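Local atomic coordinates of Low molecular weight protein-tyrosine-phosphatase YfkJ (Bacillus subtilis, PDB entry 4ETM), a protein that removes phosphate from phosphotyrosine-containing proteins as a low molecular weight protein-tyrosine phosphatase and takes part in ethanol stress resistance. Residues Phe39-Leu42 with Ala43-Gly47; Ile125-Leu128 with Leu129-Val132; Ser92-Asp95 with Leu96-Asp100. All blocks are in the same frame, centred on the assembly; numbering follows the deposited sequence.

How the interactions relate
Along the chain the order is interaction 1 (39-47), interaction 3 (92-100), interaction 2 (125-132). All three are local contacts around one parallel sheet with strand order 52-58, 19-25, 101-104, 125-127. Interaction 1 ends helix 31-45, the crossover from strand 19-25 to strand 52-58; interaction 3 is the short helix before strand 101-104; interaction 2 is strand 125-127 and the turn leaving it. They thus finish connections about a single sheet, giving one compact phosphatase domain. Interactions 2 and 3, centres about 18 Å apart, meet where Ile125 CD1 lies 4.0 Å from Leu96 CD2. Interaction 1 touches neither, its nearest atoms being about 7 Å from interaction 2 and 9 Å from interaction 3.

Interaction 1: residues Phe39-Leu42 with Ala43-Gly47; sequences FRDL and AAKKG
Asp41 and Lys45, one helical turn apart, are joined by a salt bridge on the outer side of the helix, with Asp41 OD2 3.2 Å from Lys45 NZ, though the hydrogen bond within it is weak. With CG anti to the backbone N (chi1 -174°), the Asp41 carboxylate is turned along the helix toward Lys45, which meets it obliquely. Lys45 also lays its aliphatic part over the backbone, CG coming to 3.4 Å from Asp41 O. Exposed Lys45 and Lys46 make this the loose side of the contact; Lys46 CG passes close to Leu42 O, and a bend at chi2 then leads the rest of the chain away. These residues are the last turns of helix 31-45, the crossover helix of a beta-alpha-beta unit between parallel strands 19-25 and 52-58. Ala43 N donates to Phe39 O at 2.9 Å, Ala44 N to Arg40 O at 3.0 Å, and the final helical bond runs from Lys46 N to Leu42 O at 3.3 Å. Gly47, at positive phi, closes the helix in a Schellman motif, its N bonded to Ala44 O at 2.9 Å. The tight face holds buried Ala43 and Phe39, whose ring lies edge-to-face with Phe23 and touches Ile52 and Ala54 of strand 52-58. There Leu42 rests on Glu161 and Leu164 of helix 149-170, whereas Arg40 turns back to a salt bridge with Glu36.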
ATOM      1  N   PHE A  39      12.802  17.467   7.204  1.00 19.88           N
ATOM      2  CA  PHE A  39      13.422  17.557   5.891  1.00 19.46           C
ATOM      3  C   PHE A  39      13.718  19.002   5.524  1.00 18.97           C
ATOM      4  O   PHE A  39      14.772  19.306   4.951  1.00 19.84           O
ATOM      5  CB  PHE A  39      12.517  16.921   4.840  1.00 18.40           C
ATOM      6  CG  PHE A  39      13.034  17.047   3.456  1.00 15.87           C
ATOM      7  CD1 PHE A  39      13.901  16.101   2.937  1.00 14.76           C
ATOM      8  CD2 PHE A  39      12.655  18.113   2.662  1.00 17.45           C
ATOM      9  CE1 PHE A  39      14.372  16.219   1.650  1.00 19.94           C
ATOM     10  CE2 PHE A  39      13.129  18.238   1.376  1.00 23.83           C
ATOM     11  CZ  PHE A  39      13.977  17.286   0.870  1.00 18.02           C
ATOM     12  N   ARG A  40      12.785  19.896   5.843  1.00 18.78           N
ATOM     13  CA  ARG A  40      12.979  21.320   5.572  1.00 19.01           C
ATOM     14  C   ARG A  40      14.206  21.829   6.316  1.00 22.43           C
ATOM     15  O   ARG A  40      15.010  22.579   5.753  1.00 25.37           O
ATOM     16  CB  ARG A  40      11.736  22.120   5.968  1.00 25.72           C
ATOM     17  CG  ARG A  40      11.985  23.609   6.137  1.00 33.32           C
ATOM     18  CD  ARG A  40      10.747  24.438   5.823  1.00 34.78           C
ATOM     19  NE  ARG A  40       9.599  24.060   6.630  1.00 40.00           N
ATOM     20  CZ  ARG A  40       8.475  23.531   6.154  1.00 31.48           C
ATOM     21  NH1 ARG A  40       8.307  23.324   4.855  1.00 31.21           N
ATOM     22  NH2 ARG A  40       7.504  23.227   6.990  1.00 25.13           N
ATOM     23  N   ASP A  41      14.348  21.412   7.570  1.00 21.94           N
ATOM     24  CA  ASP A  41      15.486  21.800   8.395  1.00 23.63           C
ATOM     25  C   ASP A  41      16.811  21.308   7.816  1.00 22.57           C
ATOM     26  O   ASP A  41      17.798  22.057   7.774  1.00 25.89           O
ATOM     27  CB  ASP A  41      15.307  21.274   9.822  1.00 22.86           C
ATOM     28  CG  ASP A  41      16.392  21.761  10.757  1.00 29.96           C
ATOM     29  OD1 ASP A  41      16.406  22.976  11.054  1.00 36.45           O
ATOM     30  OD2 ASP A  41      17.225  20.934  11.197  1.00 33.80           O
ATOM     31  N   LEU A  42      16.840  20.050   7.385  1.00 22.03           N
ATOM     32  CA  LEU A  42      18.023  19.480   6.750  1.00 21.99           C
ATOM     33  C   LEU A  42      18.402  20.232   5.477  1.00 22.41           C
ATOM     34  O   LEU A  42      19.572  20.547   5.272  1.00 25.01           O
ATOM     35  CB  LEU A  42      17.837  17.998   6.433  1.00 21.06           C
ATOM     36  CG  LEU A  42      17.704  17.063   7.637  1.00 27.69           C
ATOM     37  CD1 LEU A  42      17.689  15.598   7.188  1.00 19.50           C
ATOM     38  CD2 LEU A  42      18.829  17.311   8.621  1.00 26.16           C
ATOM     39  N   ALA A  43      17.412  20.525   4.631  1.00 25.07           N
ATOM     40  CA  ALA A  43      17.669  21.276   3.401  1.00 24.32           C
ATOM     41  C   ALA A  43      18.266  22.656   3.681  1.00 23.20           C
ATOM     42  O   ALA A  43      19.181  23.106   2.980  1.00 23.28           O
ATOM     43  CB  ALA A  43      16.393  21.418   2.576  1.00 22.28           C
ATOM     44  N   ALA A  44      17.728  23.329   4.695  1.00 23.90           N
ATOM     45  CA  ALA A  44      18.212  24.655   5.073  1.00 25.58           C
ATOM     46  C   ALA A  44      19.669  24.604   5.516  1.00 31.65           C
ATOM     47  O   ALA A  44      20.457  25.489   5.179  1.00 30.47           O
ATOM     48  CB  ALA A  44      17.337  25.255   6.169  1.00 25.57           C
ATOM     49  N   LYS A  45      20.023  23.560   6.261  1.00 32.26           N
ATOM     50  CA  LYS A  45      21.389  23.389   6.751  1.00 32.83           C
ATOM     51  C   LYS A  45      22.378  23.254   5.597  1.00 36.94           C
ATOM     52  O   LYS A  45      23.543  23.646   5.712  1.00 35.94           O
ATOM     53  CB  LYS A  45      21.489  22.164   7.661  1.00 37.68           C
ATOM     54  CG  LYS A  45      20.931  22.365   9.064  1.00 40.80           C
ATOM     55  CD  LYS A  45      21.087  21.098   9.893  1.00 43.19           C
ATOM     56  CE  LYS A  45      20.456  21.236  11.272  1.00 48.13           C
ATOM     57  NZ  LYS A  45      20.143  19.899  11.875  1.00 48.65           N
ATOM     58  N   LYS A  46      21.900  22.698   4.485  1.00 34.03           N
ATOM     59  CA  LYS A  46      22.719  22.504   3.296  1.00 33.47           C
ATOM     60  C   LYS A  46      22.686  23.738   2.405  1.00 31.40           C
ATOM     61  O   LYS A  46      23.340  23.771   1.368  1.00 38.38           O
ATOM     62  CB  LYS A  46      22.226  21.286   2.508  1.00 32.59           C
ATOM     63  CG  LYS A  46      22.284  19.982   3.278  1.00 35.00           C
ATOM     64  CD  LYS A  46      23.673  19.370   3.247  1.00 42.28           C
ATOM     65  CE  LYS A  46      23.645  17.957   3.811  1.00 46.26           C
ATOM     66  NZ  LYS A  46      24.967  17.278   3.734  1.00 48.05           N
ATOM     67  N   GLY A  47      21.926  24.750   2.813  1.00 30.71           N
ATOM     68  CA  GLY A  47      21.785  25.962   2.024  1.00 30.32           C
ATOM     69  C   GLY A  47      20.965  25.735   0.766  1.00 32.28           C
ATOM     70  O   GLY A  47      21.280  26.268  -0.299  1.00 35.65           O
TER

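Interaction 2: residues Ile125-Leu128 with Leu129-Val132; sequences IKRL and LDYV
Where strand 125-127 gives way to a 3-10 turn, Asp130 N bonds to Arg127 O at 3.0 Å and Tyr131 N to Leu128 O at 3.1 Å. The carboxylate of Asp130 folds back over the start of this turn and is shared between backbone and side chain of one residue. OD2 takes the amide of Arg127 N at 2.9 Å from above the carboxylate plane, whereas OD1 is met on its syn side by Arg127 NE at 3.2 Å, in a salt bridge with the two flat groups turned 69° apart. A bend at chi3 (-60°) swings the guanidinium round so that its edge faces OD1. A water also bridges Arg127 NH2 and Asp130 OD1, backing up a weak direct bond, and NH1 goes to a second carboxylate, Asp139. The aspartate thus holds both the backbone N and the guanidinium of Arg127; together with Asp139 it probably balances the positive charge. Lys126 and Tyr131 cross at about a right angle, Lys126 CD lying 3.6 Å from Tyr131 OH, while the edge of the tyrosine ring meets Leu128 O, 3.5 Å from CD2. Backbone bonds from Lys126 and Leu128 tie the segment to strand 101-104 at the margin of the parallel sheet; Arg127 packs on helix 107-117, and Leu128 and Tyr131 lie against both strand 101-104 and helix 149-170.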
ATOM      1  N   ILE A 125       6.453   7.996  -6.835  1.00 16.95           N
ATOM      2  CA  ILE A 125       5.901   7.728  -5.514  1.00 17.79           C
ATOM      3  C   ILE A 125       6.703   6.603  -4.857  1.00 20.66           C
ATOM      4  O   ILE A 125       6.654   5.466  -5.316  1.00 19.49           O
ATOM      5  CB  ILE A 125       4.414   7.322  -5.610  1.00 19.71           C
ATOM      6  CG1 ILE A 125       3.625   8.403  -6.350  1.00 19.60           C
ATOM      7  CG2 ILE A 125       3.828   7.063  -4.230  1.00 17.11           C
ATOM      8  CD1 ILE A 125       2.169   8.082  -6.551  1.00 16.10           C
ATOM      9  N   LYS A 126       7.447   6.929  -3.802  1.00 16.99           N
ATOM     10  CA  LYS A 126       8.271   5.949  -3.100  1.00 15.53           C
ATOM     11  C   LYS A 126       8.090   6.082  -1.585  1.00 14.47           C
ATOM     12  O   LYS A 126       7.602   7.120  -1.107  1.00 16.50           O
ATOM     13  CB  LYS A 126       9.746   6.127  -3.471  1.00 20.88           C
ATOM     14  CG  LYS A 126      10.064   5.857  -4.942  1.00 23.44           C
ATOM     15  CD  LYS A 126      11.565   5.830  -5.179  1.00 30.49           C
ATOM     16  CE  LYS A 126      11.917   5.330  -6.576  1.00 38.83           C
ATOM     17  NZ  LYS A 126      11.387   6.214  -7.658  1.00 43.59           N
ATOM     18  N   ARG A 127       8.439   5.035  -0.832  1.00 16.86           N
ATOM     19  CA  ARG A 127       8.450   5.125   0.631  1.00 15.92           C
ATOM     20  C   ARG A 127       9.707   5.849   1.122  1.00 18.97           C
ATOM     21  O   ARG A 127      10.773   5.734   0.510  1.00 19.22           O
ATOM     22  CB  ARG A 127       8.376   3.739   1.287  1.00 13.88           C
ATOM     23  CG  ARG A 127       7.017   3.073   1.183  1.00 13.84           C
ATOM     24  CD  ARG A 127       7.019   1.715   1.878  1.00 14.97           C
ATOM     25  NE  ARG A 127       7.998   0.802   1.294  1.00 22.28           N
ATOM     26  CZ  ARG A 127       8.056  -0.492   1.588  1.00 20.28           C
ATOM     27  NH1 ARG A 127       7.196  -1.007   2.459  1.00 19.14           N
ATOM     28  NH2 ARG A 127       8.966  -1.274   1.011  1.00 23.58           N
ATOM     29  N   LEU A 128       9.577   6.584   2.223  1.00 14.41           N
ATOM     30  CA  LEU A 128      10.728   7.261   2.836  1.00 12.69           C
ATOM     31  C   LEU A 128      11.881   6.295   3.066  1.00 13.33           C
ATOM     32  O   LEU A 128      13.024   6.588   2.701  1.00 16.19           O
ATOM     33  CB  LEU A 128      10.336   7.911   4.161  1.00 11.86           C
ATOM     34  CG  LEU A 128      11.456   8.674   4.867  1.00 13.61           C
ATOM     35  CD1 LEU A 128      11.951   9.844   4.009  1.00 15.57           C
ATOM     36  CD2 LEU A 128      10.962   9.129   6.233  1.00 16.93           C
ATOM     37  N   LEU A 129      11.598   5.139   3.664  1.00 15.06           N
ATOM     38  CA  LEU A 129      12.677   4.209   3.992  1.00 14.28           C
ATOM     39  C   LEU A 129      13.218   3.405   2.794  1.00 18.23           C
ATOM     40  O   LEU A 129      14.173   2.636   2.946  1.00 17.59           O
ATOM     41  CB  LEU A 129      12.287   3.288   5.149  1.00 16.24           C
ATOM     42  CG  LEU A 129      11.936   4.027   6.439  1.00 14.62           C
ATOM     43  CD1 LEU A 129      11.534   3.021   7.512  1.00 17.60           C
ATOM     44  CD2 LEU A 129      13.128   4.868   6.885  1.00 15.42           C
ATOM     45  N   ASP A 130      12.623   3.591   1.613  1.00 19.30           N
ATOM     46  CA  ASP A 130      13.181   3.059   0.366  1.00 22.72           C
ATOM     47  C   ASP A 130      14.541   3.732   0.109  1.00 22.83           C
ATOM     48  O   ASP A 130      15.435   3.155  -0.527  1.00 24.96           O
ATOM     49  CB  ASP A 130      12.228   3.284  -0.837  1.00 19.17           C
ATOM     50  CG  ASP A 130      10.954   2.419  -0.779  1.00 22.06           C
ATOM     51  OD1 ASP A 130      10.874   1.485   0.048  1.00 27.05           O
ATOM     52  OD2 ASP A 130      10.024   2.670  -1.586  1.00 23.16           O
ATOM     53  N   TYR A 131      14.709   4.953   0.620  1.00 21.95           N
ATOM     54  CA  TYR A 131      15.958   5.689   0.432  1.00 21.55           C
ATOM     55  C   TYR A 131      17.061   5.315   1.420  1.00 27.40           C
ATOM     56  O   TYR A 131      18.225   5.654   1.216  1.00 28.46           O
ATOM     57  CB  TYR A 131      15.711   7.190   0.490  1.00 20.19           C
ATOM     58  CG  TYR A 131      14.875   7.680  -0.663  1.00 22.75           C
ATOM     59  CD1 TYR A 131      15.474   8.118  -1.841  1.00 24.80           C
ATOM     60  CD2 TYR A 131      13.492   7.661  -0.594  1.00 18.88           C
ATOM     61  CE1 TYR A 131      14.713   8.562  -2.903  1.00 22.20           C
ATOM     62  CE2 TYR A 131      12.729   8.098  -1.643  1.00 24.33           C
ATOM     63  CZ  TYR A 131      13.338   8.544  -2.795  1.00 25.65           C
ATOM     64  OH  TYR A 131      12.561   8.974  -3.846  1.00 20.97           O
ATOM     65  N   VAL A 132      16.685   4.640   2.498  1.00 28.46           N
ATOM     66  CA  VAL A 132      17.661   4.137   3.449  1.00 29.45           C
ATOM     67  C   VAL A 132      18.075   2.761   2.958  1.00 32.46           C
ATOM     68  O   VAL A 132      17.471   1.753   3.318  1.00 34.93           O
ATOM     69  CB  VAL A 132      17.067   4.038   4.866  1.00 27.83           C
ATOM     70  CG1 VAL A 132      18.112   3.534   5.858  1.00 31.20           C
ATOM     71  CG2 VAL A 132      16.532   5.382   5.295  1.00 26.01           C
TER
HETATM   72  O   HOH W   1      10.502  -0.771  -1.483  1.00 40.31           O

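Interaction 3: residues Ser92-Asp95 with Leu96-Asp100; sequences SEQD and LDDFD
Gln94 and Asp98 cross at about a right angle, the amide and carboxylate planes turned 58° apart, and are tied by a nearly straight hydrogen bond of 2.9 Å from Gln94 NE2 to Asp98 OD1 (N-H...acceptor angle 168°). The oxygen lies in the plane of the amide, and the donor reaches it on the syn side, tilted from the carboxylate plane. The first torsion of Gln94, with CG anti to the backbone N, puts that CG 3.7 Å from Asp98 OD1, and a bend at chi2 swings the amide so that NE2 reaches the same oxygen. Asp95 and Phe99 instead run side by side and point the same way, their carboxylate and ring planes 47° apart. Asp95 OD1 sits 3.5 Å from Phe99 CE2, while the ring turns its edge to Asp95 O, the oxygen that also accepts from Phe99 N at 3.2 Å.

Gln94-Asp98 lies within helix 93-98, and Asp95-Phe99 reaches just past its end, where the chain leads through Phe99 and Asp100 into strand 101-104 of the parallel sheet. Asp95 turns back to Ser92, the residue just ahead of the helix, OD2 accepting from Ser92 N at 2.9 Å on the anti side; the same OD2 has a salt bridge to Arg89, which would favour its ionised form. Asp95 OD1 and Asp98 OD2 are joined through a water that donates to both, so it probably eases the repulsion between these two carboxylates. Along the inner side, Leu96 leans its CG on Glu93 O at 3.4 Å and reaches Ala117 of helix 107-117, and Phe99 packs on Ser20 and Leu22 of strand 19-25. On the exposed side, Asp97 forms a salt bridge with Lys120.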
ATOM      1  N   SER A  92      -4.718  15.078  -2.944  1.00 18.55           N
ATOM      2  CA  SER A  92      -5.641  15.023  -4.066  1.00 20.18           C
ATOM      3  C   SER A  92      -4.889  14.615  -5.320  1.00 19.47           C
ATOM      4  O   SER A  92      -3.651  14.577  -5.333  1.00 19.65           O
ATOM      5  CB  SER A  92      -6.320  16.371  -4.266  1.00 27.93           C
ATOM      6  OG  SER A  92      -5.376  17.365  -4.591  1.00 27.73           O
ATOM      7  N   GLU A  93      -5.648  14.303  -6.369  1.00 28.62           N
ATOM      8  CA  GLU A  93      -5.072  13.913  -7.653  1.00 31.59           C
ATOM      9  C   GLU A  93      -4.088  14.943  -8.185  1.00 29.08           C
ATOM     10  O   GLU A  93      -3.056  14.588  -8.754  1.00 32.59           O
ATOM     11  CB  GLU A  93      -6.171  13.681  -8.690  1.00 32.82           C
ATOM     12  CG  GLU A  93      -7.077  12.500  -8.390  1.00 37.53           C
ATOM     13  CD  GLU A  93      -7.849  12.044  -9.612  1.00 48.61           C
ATOM     14  OE1 GLU A  93      -8.658  11.098  -9.492  1.00 55.71           O
ATOM     15  OE2 GLU A  93      -7.638  12.629 -10.695  1.00 50.07           O
ATOM     16  N   GLN A  94      -4.407  16.222  -8.006  1.00 26.84           N
ATOM     17  CA  GLN A  94      -3.553  17.286  -8.534  1.00 30.08           C
ATOM     18  C   GLN A  94      -2.165  17.310  -7.885  1.00 22.71           C
ATOM     19  O   GLN A  94      -1.191  17.730  -8.509  1.00 30.57           O
ATOM     20  CB  GLN A  94      -4.242  18.650  -8.415  1.00 31.69           C
ATOM     21  CG  GLN A  94      -3.558  19.764  -9.199  1.00 41.50           C
ATOM     22  CD  GLN A  94      -3.428  19.437 -10.679  1.00 45.54           C
ATOM     23  OE1 GLN A  94      -4.386  18.987 -11.314  1.00 48.21           O
ATOM     24  NE2 GLN A  94      -2.237  19.651 -11.233  1.00 43.28           N
ATOM     25  N   ASP A  95      -2.075  16.854  -6.641  1.00 21.40           N
ATOM     26  CA  ASP A  95      -0.795  16.751  -5.960  1.00 21.16           C
ATOM     27  C   ASP A  95       0.167  15.820  -6.704  1.00 21.31           C
ATOM     28  O   ASP A  95       1.377  16.029  -6.684  1.00 21.06           O
ATOM     29  CB  ASP A  95      -0.979  16.238  -4.529  1.00 21.35           C
ATOM     30  CG  ASP A  95      -1.573  17.278  -3.594  1.00 25.04           C
ATOM     31  OD1 ASP A  95      -1.080  18.426  -3.568  1.00 26.70           O
ATOM     32  OD2 ASP A  95      -2.522  16.932  -2.862  1.00 21.56           O
ATOM     33  N   LEU A  96      -0.376  14.787  -7.344  1.00 22.33           N
ATOM     34  CA  LEU A  96       0.453  13.831  -8.070  1.00 22.03           C
ATOM     35  C   LEU A  96       1.248  14.534  -9.170  1.00 23.09           C
ATOM     36  O   LEU A  96       2.436  14.284  -9.338  1.00 28.04           O
ATOM     37  CB  LEU A  96      -0.406  12.712  -8.673  1.00 21.55           C
ATOM     38  CG  LEU A  96      -1.270  11.912  -7.699  1.00 31.13           C
ATOM     39  CD1 LEU A  96      -2.192  10.980  -8.462  1.00 34.37           C
ATOM     40  CD2 LEU A  96      -0.413  11.133  -6.737  1.00 31.98           C
ATOM     41  N   ASP A  97       0.599  15.430  -9.895  1.00 25.23           N
ATOM     42  CA  ASP A  97       1.252  16.100 -11.010  1.00 29.15           C
ATOM     43  C   ASP A  97       2.102  17.281 -10.538  1.00 31.07           C
ATOM     44  O   ASP A  97       3.037  17.687 -11.221  1.00 35.04           O
ATOM     45  CB  ASP A  97       0.215  16.576 -12.028  1.00 32.50           C
ATOM     46  CG  ASP A  97      -0.470  15.424 -12.755  1.00 39.17           C
ATOM     47  OD1 ASP A  97       0.131  14.329 -12.866  1.00 32.47           O
ATOM     48  OD2 ASP A  97      -1.611  15.617 -13.231  1.00 48.99           O
ATOM     49  N   ASP A  98       1.772  17.824  -9.369  1.00 25.79           N
ATOM     50  CA  ASP A  98       2.404  19.053  -8.883  1.00 28.79           C
ATOM     51  C   ASP A  98       3.793  18.837  -8.298  1.00 24.92           C
ATOM     52  O   ASP A  98       4.682  19.664  -8.469  1.00 30.84           O
ATOM     53  CB  ASP A  98       1.521  19.731  -7.832  1.00 33.76           C
ATOM     54  CG  ASP A  98       0.403  20.552  -8.443  1.00 43.74           C
ATOM     55  OD1 ASP A  98       0.095  20.355  -9.637  1.00 47.51           O
ATOM     56  OD2 ASP A  98      -0.174  21.392  -7.723  1.00 48.40           O
ATOM     57  N   PHE A  99       3.974  17.730  -7.589  1.00 19.72           N
ATOM     58  CA  PHE A  99       5.201  17.508  -6.848  1.00 21.94           C
ATOM     59  C   PHE A  99       6.172  16.591  -7.563  1.00 23.61           C
ATOM     60  O   PHE A  99       5.776  15.583  -8.102  1.00 22.47           O
ATOM     61  CB  PHE A  99       4.875  16.940  -5.468  1.00 19.06           C
ATOM     62  CG  PHE A  99       4.291  17.953  -4.518  1.00 18.96           C
ATOM     63  CD1 PHE A  99       5.117  18.725  -3.711  1.00 21.41           C
ATOM     64  CD2 PHE A  99       2.922  18.127  -4.418  1.00 17.68           C
ATOM     65  CE1 PHE A  99       4.588  19.659  -2.830  1.00 19.46           C
ATOM     66  CE2 PHE A  99       2.389  19.064  -3.531  1.00 22.10           C
ATOM     67  CZ  PHE A  99       3.235  19.836  -2.745  1.00 17.05           C
ATOM     68  N   ASP A 100       7.457  16.929  -7.514  1.00 19.40           N
ATOM     69  CA  ASP A 100       8.481  16.151  -8.190  1.00 19.99           C
ATOM     70  C   ASP A 100       8.679  14.790  -7.507  1.00 17.60           C
ATOM     71  O   ASP A 100       8.897  13.779  -8.180  1.00 22.02           O
ATOM     72  CB  ASP A 100       9.788  16.953  -8.251  1.00 18.65           C
ATOM     73  CG  ASP A 100       9.641  18.232  -9.055  1.00 29.18           C
ATOM     74  OD1 ASP A 100       9.221  18.139 -10.231  1.00 29.47           O
ATOM     75  OD2 ASP A 100       9.922  19.327  -8.514  1.00 26.47           O
TER
HETATM   76  O   HOH W   2      -0.268  20.821  -4.764  1.00 36.48           O